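Local coordinates for OBCA, Oxalate Biosynthetic Component A (Burkholderia glumae, PDB 4NNB), which is a magnesium-binding protein of the TIM-barrel clan, named as component A of a biosynthetic system, with an additional N-terminal domain, at residues 223-228 and 256-261; 311-316 and 352-357; 457-462 and 504-509. All blocks are in the same frame, centred on the assembly; numbering follows the deposited sequence.

The three contacts follow one another along the chain without overlap, and all belong to the barrel, whose eight parallel strands close into a ring from 5-10 through 222-229 round to 469-472. Contact 1 sets strand 222-229 against helix 255-268. Contact 2 joins the loop after strand 308-311 to helix 352-359, which follows the neighbouring strand 344-349. Contact 3 pairs helices 458-465 and 495-507 on the outside of the barrel. Their centres lie about 25 to 29 Å apart, so they sample separate sectors of the wall. Contact 1 carries two metal ligands, contact 2 comes within about 5 Å of the oxaloacetate ion through the Ser312 side chain, and contact 3 holds neither.

Contact 1: residues 223-228 and 256-261; sequences VHLHTR and DDYDAI. With MG (magnesium ion), chain B; OAA (oxaloacetate ion), chain C.
Thr227 and Asp257 mark the closest approach of the two backbones, 7.0 Å between their CA atoms, where the end of strand segment 223-225 and the turn after it run past a helix. Side chains fill the gap. The methyl CG2 of Thr227 sits over one face of the Tyr258 ring, 3.8 Å from its centroid and 21° off the ring normal, which defines a CH-pi contact. The threonine torsion explains this: CG2 is anti to the carbonyl carbon and points at the helix, while OG1 (chi1 48°) turns to Gln252 O and Val254 N. Tyr258 extends past Leu225, whose CB lies at the ring edge, and the phenol oxygen ends 3.1 Å from Leu225 O. Beside the ring, Leu225 CD1 packs on Ile261 CG2 at 3.9 Å.

This is the strand-to-helix layer of a TIM barrel: helix 255-268 comes between the parallel, neighbouring strands 222-229 and 273-276 in the chain, and the strand's alternation sends Leu225 to the helix and His226 away from it. His224 NE2 and His226 NE2 bind the magnesium ion at 2.2 and 2.1 Å, respectively, with Glu475, a water and two oxaloacetate oxygens completing the site. Asn251 takes a hydrogen bond from His226 ND1 and so positions that ligand from the second shell. At the turn, one water accepts from Arg228 N, 2.9 Å away, and can donate to Asp257 OD2.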
loop_
_atom_site.group_PDB
_atom_site.type_symbol
_atom_site.label_atom_id
_atom_site.label_comp_id
_atom_site.label_asym_id
_atom_site.label_seq_id
_atom_site.Cartn_x
_atom_site.Cartn_y
_atom_site.Cartn_z
ATOM N N VAL A 223 -6.382 12.048 4.954
ATOM C CA VAL A 223 -5.373 11.013 5.128
ATOM C C VAL A 223 -5.958 9.805 5.864
ATOM O O VAL A 223 -6.396 9.920 7.014
ATOM C CB VAL A 223 -4.142 11.534 5.892
ATOM C CG1 VAL A 223 -3.047 10.459 5.922
ATOM C CG2 VAL A 223 -3.617 12.830 5.237
ATOM N N HIS A 224 -5.967 8.661 5.186
ATOM C CA HIS A 224 -6.478 7.404 5.754
ATOM C C HIS A 224 -5.320 6.669 6.445
ATOM O O HIS A 224 -4.312 6.359 5.818
ATOM C CB HIS A 224 -7.102 6.561 4.627
ATOM C CG HIS A 224 -7.464 5.155 5.014
ATOM N ND1 HIS A 224 -8.538 4.852 5.835
ATOM C CD2 HIS A 224 -6.931 3.964 4.648
ATOM C CE1 HIS A 224 -8.627 3.542 5.973
ATOM N NE2 HIS A 224 -7.658 2.976 5.264
ATOM N N LEU A 225 -5.472 6.408 7.738
ATOM C CA LEU A 225 -4.394 5.881 8.569
ATOM C C LEU A 225 -4.624 4.449 9.040
ATOM O O LEU A 225 -5.751 4.073 9.385
ATOM C CB LEU A 225 -4.231 6.771 9.812
ATOM C CG LEU A 225 -3.735 8.197 9.545
ATOM C CD1 LEU A 225 -3.640 9.007 10.840
ATOM C CD2 LEU A 225 -2.371 8.141 8.848
ATOM N N HIS A 226 -3.543 3.667 9.060
ATOM C CA HIS A 226 -3.465 2.439 9.846
ATOM C C HIS A 226 -2.295 2.566 10.817
ATOM O O HIS A 226 -1.374 3.367 10.606
ATOM C CB HIS A 226 -3.145 1.221 8.973
ATOM C CG HIS A 226 -4.258 0.768 8.078
ATOM N ND1 HIS A 226 -4.773 -0.508 8.134
ATOM C CD2 HIS A 226 -4.899 1.394 7.059
ATOM C CE1 HIS A 226 -5.701 -0.647 7.201
ATOM N NE2 HIS A 226 -5.798 0.493 6.536
ATOM N N THR A 227 -2.313 1.743 11.858
ATOM C CA THR A 227 -1.149 1.527 12.703
ATOM C C THR A 227 -0.714 0.069 12.590
ATOM O O THR A 227 -1.459 -0.773 12.080
ATOM C CB THR A 227 -1.437 1.881 14.173
ATOM O OG1 THR A 227 -2.677 1.274 14.575
ATOM C CG2 THR A 227 -1.534 3.399 14.344
ATOM N N ARG A 228 0.499 -0.218 13.059
ATOM C CA ARG A 228 1.069 -1.560 12.999
ATOM C C ARG A 228 1.645 -1.935 14.357
ATOM O O ARG A 228 2.176 -1.088 15.067
ATOM C CB ARG A 228 2.210 -1.634 11.973
ATOM C CG ARG A 228 1.842 -1.243 10.538
ATOM C CD ARG A 228 0.823 -2.177 9.914
ATOM N NE ARG A 228 0.670 -1.866 8.495
ATOM C CZ ARG A 228 1.460 -2.355 7.541
ATOM N NH1 ARG A 228 2.437 -3.209 7.851
ATOM N NH2 ARG A 228 1.263 -2.010 6.276
ATOM N N ASP A 256 -2.091 3.551 21.713
ATOM C CA ASP A 256 -1.048 4.484 22.130
ATOM C C ASP A 256 -0.467 5.211 20.916
ATOM O O ASP A 256 -0.112 6.384 21.009
ATOM C CB ASP A 256 0.067 3.773 22.901
ATOM C CG ASP A 256 -0.371 3.309 24.277
ATOM O OD1 ASP A 256 -1.356 3.847 24.818
ATOM O OD2 ASP A 256 0.278 2.398 24.815
ATOM N N ASP A 257 -0.379 4.526 19.777
ATOM C CA ASP A 257 0.111 5.181 18.554
ATOM C C ASP A 257 -0.793 6.343 18.147
ATOM O O ASP A 257 -0.319 7.454 17.882
ATOM C CB ASP A 257 0.267 4.177 17.402
ATOM C CG ASP A 257 1.485 3.286 17.566
ATOM O OD1 ASP A 257 2.214 3.495 18.543
ATOM O OD2 ASP A 257 1.717 2.382 16.725
ATOM N N TYR A 258 -2.102 6.106 18.119
ATOM C CA TYR A 258 -3.030 7.178 17.770
ATOM C C TYR A 258 -3.037 8.317 18.789
ATOM O O TYR A 258 -3.227 9.466 18.427
ATOM C CB TYR A 258 -4.447 6.629 17.528
ATOM C CG TYR A 258 -4.575 5.971 16.171
ATOM C CD1 TYR A 258 -4.362 6.705 15.012
ATOM C CD2 TYR A 258 -4.900 4.631 16.046
ATOM C CE1 TYR A 258 -4.471 6.128 13.764
ATOM C CE2 TYR A 258 -5.021 4.038 14.794
ATOM C CZ TYR A 258 -4.805 4.792 13.662
ATOM O OH TYR A 258 -4.907 4.219 12.413
ATOM N N ASP A 259 -2.823 7.999 20.062
ATOM C CA ASP A 259 -2.734 9.039 21.096
ATOM C C ASP A 259 -1.592 10.002 20.791
ATOM O O ASP A 259 -1.642 11.184 21.148
ATOM C CB ASP A 259 -2.507 8.408 22.471
ATOM C CG ASP A 259 -3.778 7.834 23.069
ATOM O OD1 ASP A 259 -4.870 8.058 22.493
ATOM O OD2 ASP A 259 -3.675 7.183 24.127
ATOM N N ALA A 260 -0.576 9.483 20.114
ATOM C CA ALA A 260 0.567 10.286 19.687
ATOM C C ALA A 260 0.291 10.951 18.336
ATOM O O ALA A 260 0.462 12.166 18.183
ATOM C CB ALA A 260 1.821 9.424 19.621
ATOM N N ILE A 261 -0.165 10.161 17.363
ATOM C CA ILE A 261 -0.355 10.664 15.998
ATOM C C ILE A 261 -1.358 11.808 15.885
ATOM O O ILE A 261 -1.065 12.827 15.253
ATOM C CB ILE A 261 -0.732 9.528 15.007
ATOM C CG1 ILE A 261 0.428 8.542 14.884
ATOM C CG2 ILE A 261 -1.100 10.093 13.646
ATOM C CD1 ILE A 261 0.028 7.139 14.414
HETATM MG MG MG B . -7.251 0.860 5.070
HETATM O O1 OAA C . -11.215 -0.066 6.676
HETATM O O2 OAA C . -9.090 0.617 6.265
HETATM O O4 OAA C . -7.376 -3.609 3.685
HETATM O O5 OAA C . -8.879 -4.188 5.327
HETATM O O3 OAA C . -7.423 -1.039 4.910
HETATM C C1 OAA C . -10.050 -0.253 6.107
HETATM C C2 OAA C . -9.852 -1.494 5.265
HETATM C C3 OAA C . -8.420 -1.871 4.961
HETATM C C4 OAA C . -8.205 -3.300 4.651
HETATM O O HOH W 1 1.933 2.137 13.891
HETATM O O HOH W 2 3.054 0.363 17.043
HETATM O O HOH W 3 -8.550 0.823 3.220
#

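Contact 2: residues 311-316 and 352-357; sequences LSPAAV and HAIVDN
Pro313 and Ile354 meet with their side chains crossed at about a right angle, the CD edge of the proline ring bearing on the two arms of isoleucine, CG1 and CG2. The measured approach is 3.6 Å from Pro313 CD to Ile354 CG2, and CD is nearly as close to CG1, so one ring carbon touches both branches. Ile354 CG1 is anti to its carbonyl carbon (chi1 -78°), a setting that carries the longer arm along the loop: CD1 ends 4.0 Å from Ser312 CB, with Val316 CG2 a little farther on. Ala314 points its methyl at the helix, where CB lies 3.7 Å from Ile354 CG1 and also touches the CB of Ala353.

In the barrel the loop leaves the end of strand 308-311 and the helix follows the adjacent parallel strand 344-349, so the contact ties together two neighbouring strand-to-helix connections. Val347 of the latter strand touches both Pro313 and Ile354. Asn351, just ahead of the helix, reinforces the join, accepting from Ile354 N through OD1 and donating to Ala315 O through ND2.

The direct polar link is Asn357 ND2 to Pro313 O, 3.0 Å long and nearly straight at 170° about the hydrogen. The donor approaches in the plane of the carbonyl at a C=O...N angle of 150°, and the oxygen lies close to the asparagine amide plane, so the bond fixes the rotation of the amide against the loop backbone.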
loop_
_atom_site.group_PDB
_atom_site.type_symbol
_atom_site.label_atom_id
_atom_site.label_comp_id
_atom_site.label_asym_id
_atom_site.label_seq_id
_atom_site.Cartn_x
_atom_site.Cartn_y
_atom_site.Cartn_z
ATOM N N LEU A 311 -15.699 2.137 7.609
ATOM C CA LEU A 311 -16.800 1.264 8.020
ATOM C C LEU A 311 -17.181 0.384 6.827
ATOM O O LEU A 311 -17.443 0.892 5.730
ATOM C CB LEU A 311 -17.998 2.109 8.488
ATOM C CG LEU A 311 -19.148 1.368 9.176
ATOM C CD1 LEU A 311 -19.840 2.276 10.201
ATOM C CD2 LEU A 311 -20.164 0.839 8.161
ATOM N N SER A 312 -17.189 -0.929 7.033
ATOM C CA SER A 312 -17.541 -1.875 5.979
ATOM C C SER A 312 -18.742 -2.709 6.430
ATOM O O SER A 312 -18.609 -3.544 7.307
ATOM C CB SER A 312 -16.361 -2.805 5.678
ATOM O OG SER A 312 -15.240 -2.100 5.165
ATOM N N PRO A 313 -19.918 -2.488 5.826
ATOM C CA PRO A 313 -21.130 -3.099 6.387
ATOM C C PRO A 313 -21.476 -4.493 5.833
ATOM O O PRO A 313 -22.652 -4.782 5.577
ATOM C CB PRO A 313 -22.225 -2.080 6.035
ATOM C CG PRO A 313 -21.736 -1.441 4.751
ATOM C CD PRO A 313 -20.219 -1.448 4.821
ATOM N N ALA A 314 -20.450 -5.324 5.654
ATOM C CA ALA A 314 -20.586 -6.746 5.370
ATOM C C ALA A 314 -19.227 -7.349 5.640
ATOM O O ALA A 314 -18.231 -6.615 5.741
ATOM C CB ALA A 314 -20.981 -6.998 3.904
ATOM N N ALA A 315 -19.179 -8.676 5.727
ATOM C CA ALA A 315 -17.911 -9.393 5.808
ATOM C C ALA A 315 -17.047 -9.024 4.603
ATOM O O ALA A 315 -17.557 -8.879 3.486
ATOM C CB ALA A 315 -18.149 -10.896 5.840
ATOM N N VAL A 316 -15.748 -8.856 4.826
ATOM C CA VAL A 316 -14.825 -8.575 3.721
ATOM C C VAL A 316 -13.984 -9.834 3.523
ATOM O O VAL A 316 -13.228 -10.214 4.405
ATOM C CB VAL A 316 -13.929 -7.356 4.027
ATOM C CG1 VAL A 316 -12.923 -7.129 2.895
ATOM C CG2 VAL A 316 -14.781 -6.103 4.196
ATOM N N HIS A 352 -20.117 -6.251 -3.623
ATOM C CA HIS A 352 -21.518 -5.947 -3.908
ATOM C C HIS A 352 -22.410 -6.096 -2.673
ATOM O O HIS A 352 -23.404 -5.380 -2.530
ATOM C CB HIS A 352 -22.051 -6.790 -5.077
ATOM C CG HIS A 352 -21.496 -6.380 -6.404
ATOM N ND1 HIS A 352 -21.904 -5.234 -7.056
ATOM C CD2 HIS A 352 -20.544 -6.943 -7.188
ATOM C CE1 HIS A 352 -21.239 -5.119 -8.194
ATOM N NE2 HIS A 352 -20.403 -6.137 -8.294
ATOM N N ALA A 353 -22.061 -7.023 -1.791
ATOM C CA ALA A 353 -22.805 -7.176 -0.544
ATOM C C ALA A 353 -22.843 -5.842 0.201
ATOM O O ALA A 353 -23.887 -5.438 0.726
ATOM C CB ALA A 353 -22.177 -8.254 0.321
ATOM N N ILE A 354 -21.710 -5.138 0.221
ATOM C CA ILE A 354 -21.671 -3.826 0.876
ATOM C C ILE A 354 -22.595 -2.817 0.198
ATOM O O ILE A 354 -23.309 -2.066 0.880
ATOM C CB ILE A 354 -20.225 -3.304 1.042
ATOM C CG1 ILE A 354 -19.580 -4.015 2.237
ATOM C CG2 ILE A 354 -20.198 -1.787 1.234
ATOM C CD1 ILE A 354 -18.049 -3.967 2.280
ATOM N N VAL A 355 -22.608 -2.805 -1.131
ATOM C CA VAL A 355 -23.533 -1.928 -1.858
ATOM C C VAL A 355 -25.000 -2.236 -1.503
ATOM O O VAL A 355 -25.777 -1.326 -1.179
ATOM C CB VAL A 355 -23.346 -2.020 -3.387
ATOM C CG1 VAL A 355 -24.282 -1.020 -4.090
ATOM C CG2 VAL A 355 -21.885 -1.741 -3.771
ATOM N N ASP A 356 -25.363 -3.515 -1.558
ATOM C CA ASP A 356 -26.711 -3.947 -1.192
ATOM C C ASP A 356 -27.082 -3.507 0.216
ATOM O O ASP A 356 -28.159 -2.967 0.450
ATOM C CB ASP A 356 -26.814 -5.464 -1.261
ATOM C CG ASP A 356 -26.685 -5.997 -2.666
ATOM O OD1 ASP A 356 -26.846 -5.217 -3.627
ATOM O OD2 ASP A 356 -26.426 -7.209 -2.803
ATOM N N ASN A 357 -26.176 -3.728 1.159
ATOM C CA ASN A 357 -26.466 -3.417 2.561
ATOM C C ASN A 357 -26.530 -1.921 2.866
ATOM O O ASN A 357 -27.424 -1.459 3.583
ATOM C CB ASN A 357 -25.462 -4.124 3.474
ATOM C CG ASN A 357 -25.584 -5.647 3.399
ATOM O OD1 ASN A 357 -26.525 -6.172 2.799
ATOM N ND2 ASN A 357 -24.643 -6.357 4.026
#

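Contact 3: residues 457-462 and 504-509; sequences LLVDVA and EELLGR
Val459 and Leu506 are the residues at which the two backbones come closest, 6.9 Å between CA atoms, and both belong to helical segments. Val459 carries the apolar part of the contact. Its CG1, anti to the backbone N (chi1 173°), points tip to tip at Arg509 and covers one face of the guanidinium over its centre, 3.6 Å above the plane. The same methyl touches Leu506 CD2 at 4.1 Å, on the side nearer the barrel. The other methyl, CG2, lies alongside the extended chain of Glu505, 3.6 Å from its CD.

Asp460 OD1 lies at the guanidinium edge, tilted somewhat out of its plane; Arg509 NH2 donates to it in a salt bridge at 2.5 Å, a distance so short that its exact value is doubtful, with a bent N-H...O angle of 143°. The carboxylate and guanidinium planes stand 46° apart, and a single oxygen is gripped: NH1 reaches the same OD1 in a weak bond, while OD2 bonds to His419 NE2. NH1 also turns to Glu505 OE2, 2.9 Å away, again with weak hydrogen-bond geometry. Arginine thus stands between two acids whose nearest oxygens, Asp460 OD1 and Glu505 OE2, are 5.5 Å apart, and its positive charge would offset their mutual repulsion. The Arg509 chain is bent at chi2, and its tip ends at Val459 and Asp460. A water that accepts from Val459 N can donate to Glu505 OE1, adding an indirect link between the helices.

Ile470 of strand 469-472 touches both Leu458 and Leu506, so an apolar side faces the sheet while the three-residue salt-bridge network bridges the partly exposed side, the layering of adjacent outer helices round a TIM barrel.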
loop_
_atom_site.group_PDB
_atom_site.type_symbol
_atom_site.label_atom_id
_atom_site.label_comp_id
_atom_site.label_asym_id
_atom_site.label_seq_id
_atom_site.Cartn_x
_atom_site.Cartn_y
_atom_site.Cartn_z
ATOM N N LEU A 457 -5.220 3.586 -14.705
ATOM C CA LEU A 457 -6.637 3.768 -14.994
ATOM C C LEU A 457 -7.293 4.801 -14.093
ATOM O O LEU A 457 -8.378 5.289 -14.409
ATOM C CB LEU A 457 -7.379 2.438 -14.811
ATOM C CG LEU A 457 -6.951 1.259 -15.672
ATOM C CD1 LEU A 457 -7.679 0.001 -15.241
ATOM C CD2 LEU A 457 -7.232 1.563 -17.140
ATOM N N LEU A 458 -6.649 5.123 -12.968
ATOM C CA LEU A 458 -7.287 5.908 -11.899
ATOM C C LEU A 458 -7.998 7.168 -12.356
ATOM O O LEU A 458 -9.181 7.362 -12.065
ATOM C CB LEU A 458 -6.273 6.307 -10.830
ATOM C CG LEU A 458 -6.144 5.442 -9.586
ATOM C CD1 LEU A 458 -5.123 6.093 -8.661
ATOM C CD2 LEU A 458 -7.498 5.246 -8.884
ATOM N N VAL A 459 -7.270 8.041 -13.044
ATOM C CA VAL A 459 -7.840 9.316 -13.451
ATOM C C VAL A 459 -8.933 9.166 -14.512
ATOM O O VAL A 459 -9.985 9.790 -14.391
ATOM C CB VAL A 459 -6.755 10.313 -13.898
ATOM C CG1 VAL A 459 -7.389 11.578 -14.477
ATOM C CG2 VAL A 459 -5.866 10.655 -12.718
ATOM N N ASP A 460 -8.701 8.344 -15.534
ATOM C CA ASP A 460 -9.707 8.179 -16.584
ATOM C C ASP A 460 -11.008 7.615 -16.007
ATOM O O ASP A 460 -12.097 8.112 -16.309
ATOM C CB ASP A 460 -9.212 7.261 -17.699
ATOM C CG ASP A 460 -8.187 7.930 -18.606
ATOM O OD1 ASP A 460 -8.178 9.175 -18.705
ATOM O OD2 ASP A 460 -7.389 7.197 -19.217
ATOM N N VAL A 461 -10.884 6.582 -15.173
ATOM C CA VAL A 461 -12.053 5.936 -14.580
ATOM C C VAL A 461 -12.809 6.878 -13.656
ATOM O O VAL A 461 -14.035 6.947 -13.697
ATOM C CB VAL A 461 -11.668 4.661 -13.815
ATOM C CG1 VAL A 461 -12.859 4.123 -13.020
ATOM C CG2 VAL A 461 -11.169 3.612 -14.772
ATOM N N ALA A 462 -12.080 7.626 -12.834
ATOM C CA ALA A 462 -12.719 8.524 -11.881
ATOM C C ALA A 462 -13.444 9.671 -12.586
ATOM O O ALA A 462 -14.548 10.081 -12.192
ATOM C CB ALA A 462 -11.697 9.069 -10.903
ATOM N N GLU A 504 -1.013 16.324 -10.271
ATOM C CA GLU A 504 -0.495 16.827 -11.537
ATOM C C GLU A 504 -1.346 16.352 -12.719
ATOM O O GLU A 504 -1.782 17.160 -13.545
ATOM C CB GLU A 504 0.966 16.386 -11.682
ATOM C CG GLU A 504 1.662 16.763 -12.978
ATOM C CD GLU A 504 3.120 16.321 -12.973
ATOM O OE1 GLU A 504 3.999 17.194 -12.797
ATOM O OE2 GLU A 504 3.384 15.105 -13.132
ATOM N N GLU A 505 -1.592 15.048 -12.791
ATOM C CA GLU A 505 -2.416 14.485 -13.858
ATOM C C GLU A 505 -3.843 15.053 -13.853
ATOM O O GLU A 505 -4.425 15.296 -14.918
ATOM C CB GLU A 505 -2.430 12.951 -13.783
ATOM C CG GLU A 505 -3.280 12.297 -14.865
ATOM C CD GLU A 505 -3.069 10.797 -14.984
ATOM O OE1 GLU A 505 -2.508 10.180 -14.049
ATOM O OE2 GLU A 505 -3.462 10.232 -16.028
ATOM N N LEU A 506 -4.397 15.281 -12.663
ATOM C CA LEU A 506 -5.747 15.842 -12.556
ATOM C C LEU A 506 -5.803 17.272 -13.107
ATOM O O LEU A 506 -6.665 17.600 -13.926
ATOM C CB LEU A 506 -6.250 15.799 -11.107
ATOM C CG LEU A 506 -6.772 14.429 -10.645
ATOM C CD1 LEU A 506 -6.960 14.389 -9.132
ATOM C CD2 LEU A 506 -8.084 14.072 -11.359
ATOM N N LEU A 507 -4.875 18.111 -12.658
ATOM C CA LEU A 507 -4.779 19.494 -13.115
ATOM C C LEU A 507 -4.605 19.592 -14.637
ATOM O O LEU A 507 -5.142 20.491 -15.275
ATOM C CB LEU A 507 -3.640 20.206 -12.392
ATOM C CG LEU A 507 -3.931 20.545 -10.935
ATOM C CD1 LEU A 507 -2.703 21.159 -10.265
ATOM C CD2 LEU A 507 -5.124 21.481 -10.848
ATOM N N GLY A 508 -3.880 18.642 -15.212
ATOM C CA GLY A 508 -3.697 18.588 -16.653
ATOM C C GLY A 508 -4.943 18.253 -17.457
ATOM O O GLY A 508 -4.919 18.320 -18.691
ATOM N N ARG A 509 -6.027 17.879 -16.780
ATOM C CA ARG A 509 -7.285 17.595 -17.470
ATOM C C ARG A 509 -8.362 18.576 -17.051
ATOM O O ARG A 509 -9.551 18.309 -17.214
ATOM C CB ARG A 509 -7.759 16.171 -17.187
ATOM C CG ARG A 509 -6.664 15.137 -17.226
ATOM C CD ARG A 509 -6.782 14.195 -18.403
ATOM N NE ARG A 509 -5.983 13.001 -18.155
ATOM C CZ ARG A 509 -6.487 11.780 -18.020
ATOM N NH1 ARG A 509 -5.677 10.758 -17.780
ATOM N NH2 ARG A 509 -7.797 11.584 -18.141
HETATM O O HOH W 4 -4.307 7.619 -13.502
#